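Local coordinates for uroporphyrinogen III synthase (Thermus thermophilus, PDB 1WCW), which probably catalyses, as a uroporphyrinogen-III synthase of the HemD family, the cyclisation of hydroxymethylbilane to uroporphyrinogen III in tetrapyrrole biosynthesis, at residues Phe189-Ala192 and Ile193-Glu196; Phe252-Ala255 and Leu256-Val260. All coordinates share one frame; numbering follows the deposited sequence.

Contact 1 of 2, residues Phe189-Ala192 and Ile193-Glu196; sequences FVAA and IQVE
Gln194, in the first turn of helix 192-201, folds its side chain back over the loop leading out of strand 186-189, a beta-alpha connection from a central strand of the parallel sheet. Its CB lies at the edge of the Phe189 ring, 4.0 Å from CD2, and also rests against the Ala191 carbonyl. CG stands anti to its own carbonyl carbon (chi1 -72°), and the extended chain beyond it carries CD past Ala191 N and Val190 CG2. At the tip, Gln194 OE1 accepts the backbone N-H of Val190 at 2.9 Å (N-H...O 154°), tilted modestly from the amide plane, and a weak second bond from Ala191 N at 3.3 Å. Gln194 NE2 passes Val190 CG2 at 3.6 Å and donates to Gln39 OE1. A glutamine suits this place because one amide can accept from the loop backbone and donate to another segment. The backbone N of Gln194 donates to Ala191 O at 3.0 Å, an i to i+3 bond, while Glu196 N bonds Ala192 O at 3.1 Å. Val195 places CG2 over one face of the Phe189 ring, 4.0 Å from the centroid, a CH-pi contact. Apolar Phe189 and Val195 suit the buried side of the junction: Phe189 pairs through its backbone with strand 217-221, and from helix 223-231 Thr225 touches Phe189 and Leu229 touches Val195.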
loop_
_atom_site.group_PDB
_atom_site.type_symbol
_atom_site.label_atom_id
_atom_site.label_comp_id
_atom_site.label_asym_id
_atom_site.label_seq_id
_atom_site.Cartn_x
_atom_site.Cartn_y
_atom_site.Cartn_z
ATOM N N PHE A 189 -10.584 2.492 -4.806
ATOM C CA PHE A 189 -9.317 2.479 -4.053
ATOM C C PHE A 189 -8.527 1.278 -4.535
ATOM O O PHE A 189 -9.050 0.171 -4.621
ATOM C CB PHE A 189 -9.575 2.309 -2.551
ATOM C CG PHE A 189 -10.411 3.393 -1.944
ATOM C CD1 PHE A 189 -11.759 3.306 -1.866
ATOM C CD2 PHE A 189 -9.763 4.456 -1.343
ATOM C CE1 PHE A 189 -12.511 4.297 -1.177
ATOM C CE2 PHE A 189 -10.515 5.439 -0.648
ATOM C CZ PHE A 189 -11.848 5.336 -0.578
ATOM N N VAL A 190 -7.260 1.511 -4.821
ATOM C CA VAL A 190 -6.412 0.402 -5.252
ATOM C C VAL A 190 -5.350 -0.002 -4.266
ATOM O O VAL A 190 -4.645 -0.981 -4.477
ATOM C CB VAL A 190 -5.761 0.605 -6.637
ATOM C CG1 VAL A 190 -6.906 0.744 -7.686
ATOM C CG2 VAL A 190 -4.913 1.791 -6.615
ATOM N N ALA A 191 -5.292 0.667 -3.137
ATOM C CA ALA A 191 -4.337 0.271 -2.101
ATOM C C ALA A 191 -4.904 0.705 -0.766
ATOM O O ALA A 191 -5.517 1.775 -0.651
ATOM C CB ALA A 191 -2.973 1.012 -2.331
ATOM N N ALA A 192 -4.613 -0.014 0.288
ATOM C CA ALA A 192 -5.062 0.330 1.600
ATOM C C ALA A 192 -4.587 1.672 2.034
ATOM O O ALA A 192 -5.327 2.387 2.723
ATOM C CB ALA A 192 -4.584 -0.752 2.610
ATOM N N ILE A 193 -3.347 2.049 1.669
ATOM C CA ILE A 193 -2.871 3.344 2.117
ATOM C C ILE A 193 -3.750 4.510 1.584
ATOM O O ILE A 193 -3.836 5.559 2.220
ATOM C CB ILE A 193 -1.373 3.520 1.721
ATOM C CG1 ILE A 193 -0.723 4.569 2.621
ATOM C CG2 ILE A 193 -1.262 3.862 0.244
ATOM C CD1 ILE A 193 0.857 4.631 2.409
ATOM N N GLN A 194 -4.423 4.350 0.459
ATOM C CA GLN A 194 -5.279 5.435 -0.041
ATOM C C GLN A 194 -6.509 5.583 0.880
ATOM O O GLN A 194 -6.963 6.704 1.097
ATOM C CB GLN A 194 -5.784 5.080 -1.439
ATOM C CG GLN A 194 -4.621 5.201 -2.422
ATOM C CD GLN A 194 -4.731 4.373 -3.644
ATOM O OE1 GLN A 194 -5.765 3.835 -3.923
ATOM N NE2 GLN A 194 -3.653 4.297 -4.405
ATOM N N VAL A 195 -7.032 4.471 1.408
ATOM C CA VAL A 195 -8.148 4.527 2.353
ATOM C C VAL A 195 -7.642 5.234 3.591
ATOM O O VAL A 195 -8.345 6.110 4.102
ATOM C CB VAL A 195 -8.589 3.074 2.739
ATOM C CG1 VAL A 195 -9.725 3.151 3.770
ATOM C CG2 VAL A 195 -9.079 2.319 1.506
ATOM N N GLU A 196 -6.452 4.884 4.096
ATOM C CA GLU A 196 -5.943 5.465 5.322
ATOM C C GLU A 196 -5.709 6.935 5.138
ATOM O O GLU A 196 -6.126 7.750 5.992
ATOM C CB GLU A 196 -4.629 4.772 5.736
ATOM C CG GLU A 196 -4.669 3.245 5.927
ATOM C CD GLU A 196 -5.615 2.743 6.998
ATOM O OE1 GLU A 196 -5.873 1.503 6.996
ATOM O OE2 GLU A 196 -6.121 3.515 7.837
#

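Contact 2 of 2, residues Phe252-Ala255 and Leu256-Val260; sequences FKRA and LQKEV
Phe252 and Leu256 touch along one side of the C-terminal alpha-helix 245-260, an i to i+4 pair of apolar side chains pointing the same way. The Phe252 ring's CZ meets Leu256 CD2 at 3.9 Å, obliquely to the ring. In both residues CG lies opposite the backbone N (chi1 171° and -174°), which sends the two groups out together. Long charged chains suit the exposed side, where Arg254 and Lys258 stand one turn apart. Bent at chi2 and chi4, Lys258 brings CE over one guanidinium face. Its NZ lies 3.4 Å from Arg254 NH1, a close approach of like charges that probably costs some energy. Leu256 N donates to Phe252 O at 2.9 Å, fixing the spacing of the apolar pair, and Lys258 N to Arg254 O, also at 2.9 Å, does the same for the charged one. Between them Gln257 N bonds Lys253 O at 3.0 Å; further along, Glu259 N reaches Ala255 O at a longer 3.3 Å. Large apolar residues suit the inner side, since Phe252 and Leu256 both pack on Val9 and on Lys217 of strand 217-221. Lys253 makes a cation-pi contact with Phe31, and its NZ hydrogen-bonds Leu29 O.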
loop_
_atom_site.group_PDB
_atom_site.type_symbol
_atom_site.label_atom_id
_atom_site.label_comp_id
_atom_site.label_asym_id
_atom_site.label_seq_id
_atom_site.Cartn_x
_atom_site.Cartn_y
_atom_site.Cartn_z
ATOM N N PHE A 252 -17.752 -4.197 -11.210
ATOM C CA PHE A 252 -18.664 -3.225 -10.644
ATOM C C PHE A 252 -19.901 -2.974 -11.515
ATOM O O PHE A 252 -20.993 -2.949 -11.026
ATOM C CB PHE A 252 -17.906 -1.913 -10.403
ATOM C CG PHE A 252 -18.804 -0.755 -10.015
ATOM C CD1 PHE A 252 -19.624 -0.836 -8.899
ATOM C CD2 PHE A 252 -18.802 0.402 -10.757
ATOM C CE1 PHE A 252 -20.407 0.233 -8.541
ATOM C CE2 PHE A 252 -19.615 1.515 -10.384
ATOM C CZ PHE A 252 -20.403 1.418 -9.275
ATOM N N LYS A 253 -19.689 -2.790 -12.795
ATOM C CA LYS A 253 -20.810 -2.552 -13.725
ATOM C C LYS A 253 -21.841 -3.690 -13.661
ATOM O O LYS A 253 -23.067 -3.410 -13.546
ATOM C CB LYS A 253 -20.189 -2.449 -15.109
ATOM C CG LYS A 253 -21.150 -2.023 -16.191
ATOM C CD LYS A 253 -20.298 -1.795 -17.475
ATOM C CE LYS A 253 -21.177 -1.470 -18.634
ATOM N NZ LYS A 253 -21.420 -0.011 -18.665
ATOM N N ARG A 254 -21.370 -4.919 -13.651
ATOM C CA ARG A 254 -22.295 -6.035 -13.577
ATOM C C ARG A 254 -23.010 -6.085 -12.227
ATOM O O ARG A 254 -24.207 -6.310 -12.147
ATOM C CB ARG A 254 -21.518 -7.310 -13.865
ATOM C CG ARG A 254 -22.418 -8.537 -13.837
ATOM C CD ARG A 254 -21.577 -9.722 -14.247
ATOM N NE ARG A 254 -22.352 -10.969 -14.271
ATOM C CZ ARG A 254 -23.135 -11.333 -15.278
ATOM N NH1 ARG A 254 -23.800 -12.515 -15.190
ATOM N NH2 ARG A 254 -23.241 -10.575 -16.350
ATOM N N ALA A 255 -22.273 -5.870 -11.133
ATOM C CA ALA A 255 -22.855 -5.882 -9.794
ATOM C C ALA A 255 -23.908 -4.835 -9.625
ATOM O O ALA A 255 -24.979 -5.106 -9.081
ATOM C CB ALA A 255 -21.716 -5.688 -8.775
ATOM N N LEU A 256 -23.644 -3.681 -10.168
ATOM C CA LEU A 256 -24.562 -2.591 -10.087
ATOM C C LEU A 256 -25.874 -2.964 -10.858
ATOM O O LEU A 256 -27.022 -2.867 -10.376
ATOM C CB LEU A 256 -23.873 -1.352 -10.653
ATOM C CG LEU A 256 -24.621 -0.035 -10.545
ATOM C CD1 LEU A 256 -24.823 0.302 -9.056
ATOM C CD2 LEU A 256 -23.810 1.032 -11.216
ATOM N N GLN A 257 -25.698 -3.493 -12.075
ATOM C CA GLN A 257 -26.891 -3.815 -12.842
ATOM C C GLN A 257 -27.691 -4.977 -12.260
ATOM O O GLN A 257 -28.930 -4.990 -12.341
ATOM C CB GLN A 257 -26.505 -4.089 -14.286
ATOM C CG GLN A 257 -27.779 -4.024 -15.134
ATOM C CD GLN A 257 -28.137 -2.624 -15.578
ATOM O OE1 GLN A 257 -28.249 -2.351 -16.777
ATOM N NE2 GLN A 257 -28.308 -1.709 -14.627
ATOM N N LYS A 258 -27.013 -5.959 -11.699
ATOM C CA LYS A 258 -27.671 -7.094 -11.080
ATOM C C LYS A 258 -28.601 -6.625 -10.014
ATOM O O LYS A 258 -29.648 -7.230 -9.788
ATOM C CB LYS A 258 -26.643 -8.010 -10.436
ATOM C CG LYS A 258 -26.427 -9.279 -11.141
ATOM C CD LYS A 258 -26.231 -9.119 -12.564
ATOM C CE LYS A 258 -26.195 -10.495 -13.245
ATOM N NZ LYS A 258 -25.493 -11.573 -12.454
ATOM N N GLU A 259 -28.211 -5.560 -9.331
ATOM C CA GLU A 259 -29.061 -4.987 -8.304
ATOM C C GLU A 259 -30.337 -4.371 -8.822
ATOM O O GLU A 259 -31.410 -4.575 -8.262
ATOM C CB GLU A 259 -28.309 -3.937 -7.543
ATOM C CG GLU A 259 -28.085 -4.444 -6.211
ATOM C CD GLU A 259 -26.956 -3.783 -5.561
ATOM O OE1 GLU A 259 -27.064 -2.554 -5.330
ATOM O OE2 GLU A 259 -25.971 -4.500 -5.300
ATOM N N VAL A 260 -30.180 -3.582 -9.868
ATOM C CA VAL A 260 -31.263 -2.893 -10.553
ATOM C C VAL A 260 -32.301 -3.867 -11.106
ATOM O O VAL A 260 -33.491 -3.742 -10.893
ATOM C CB VAL A 260 -30.747 -2.182 -11.811
ATOM C CG1 VAL A 260 -31.926 -1.852 -12.716
ATOM C CG2 VAL A 260 -29.962 -0.958 -11.461
#

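Both contacts are local and belong to the half of the molecule built round the parallel sheet 32-35, 10-13, 186-189, 217-221, 238-240, with strand 217-221 as common ground. They do not touch: their centres lie about 23 Å apart and their nearest atoms about 10 Å. Contact 1 is partly buried, its centre about 7 Å from that of the chain, on the side facing the other domain; in this family the active site probably lies in the cleft between the two. A glycerol, probably from crystallisation, lies about 4 Å from the side chain of Ala192, and such molecules often mark pockets. Contact 2, at the surface, has its centre about 28 Å from the centre of the chain.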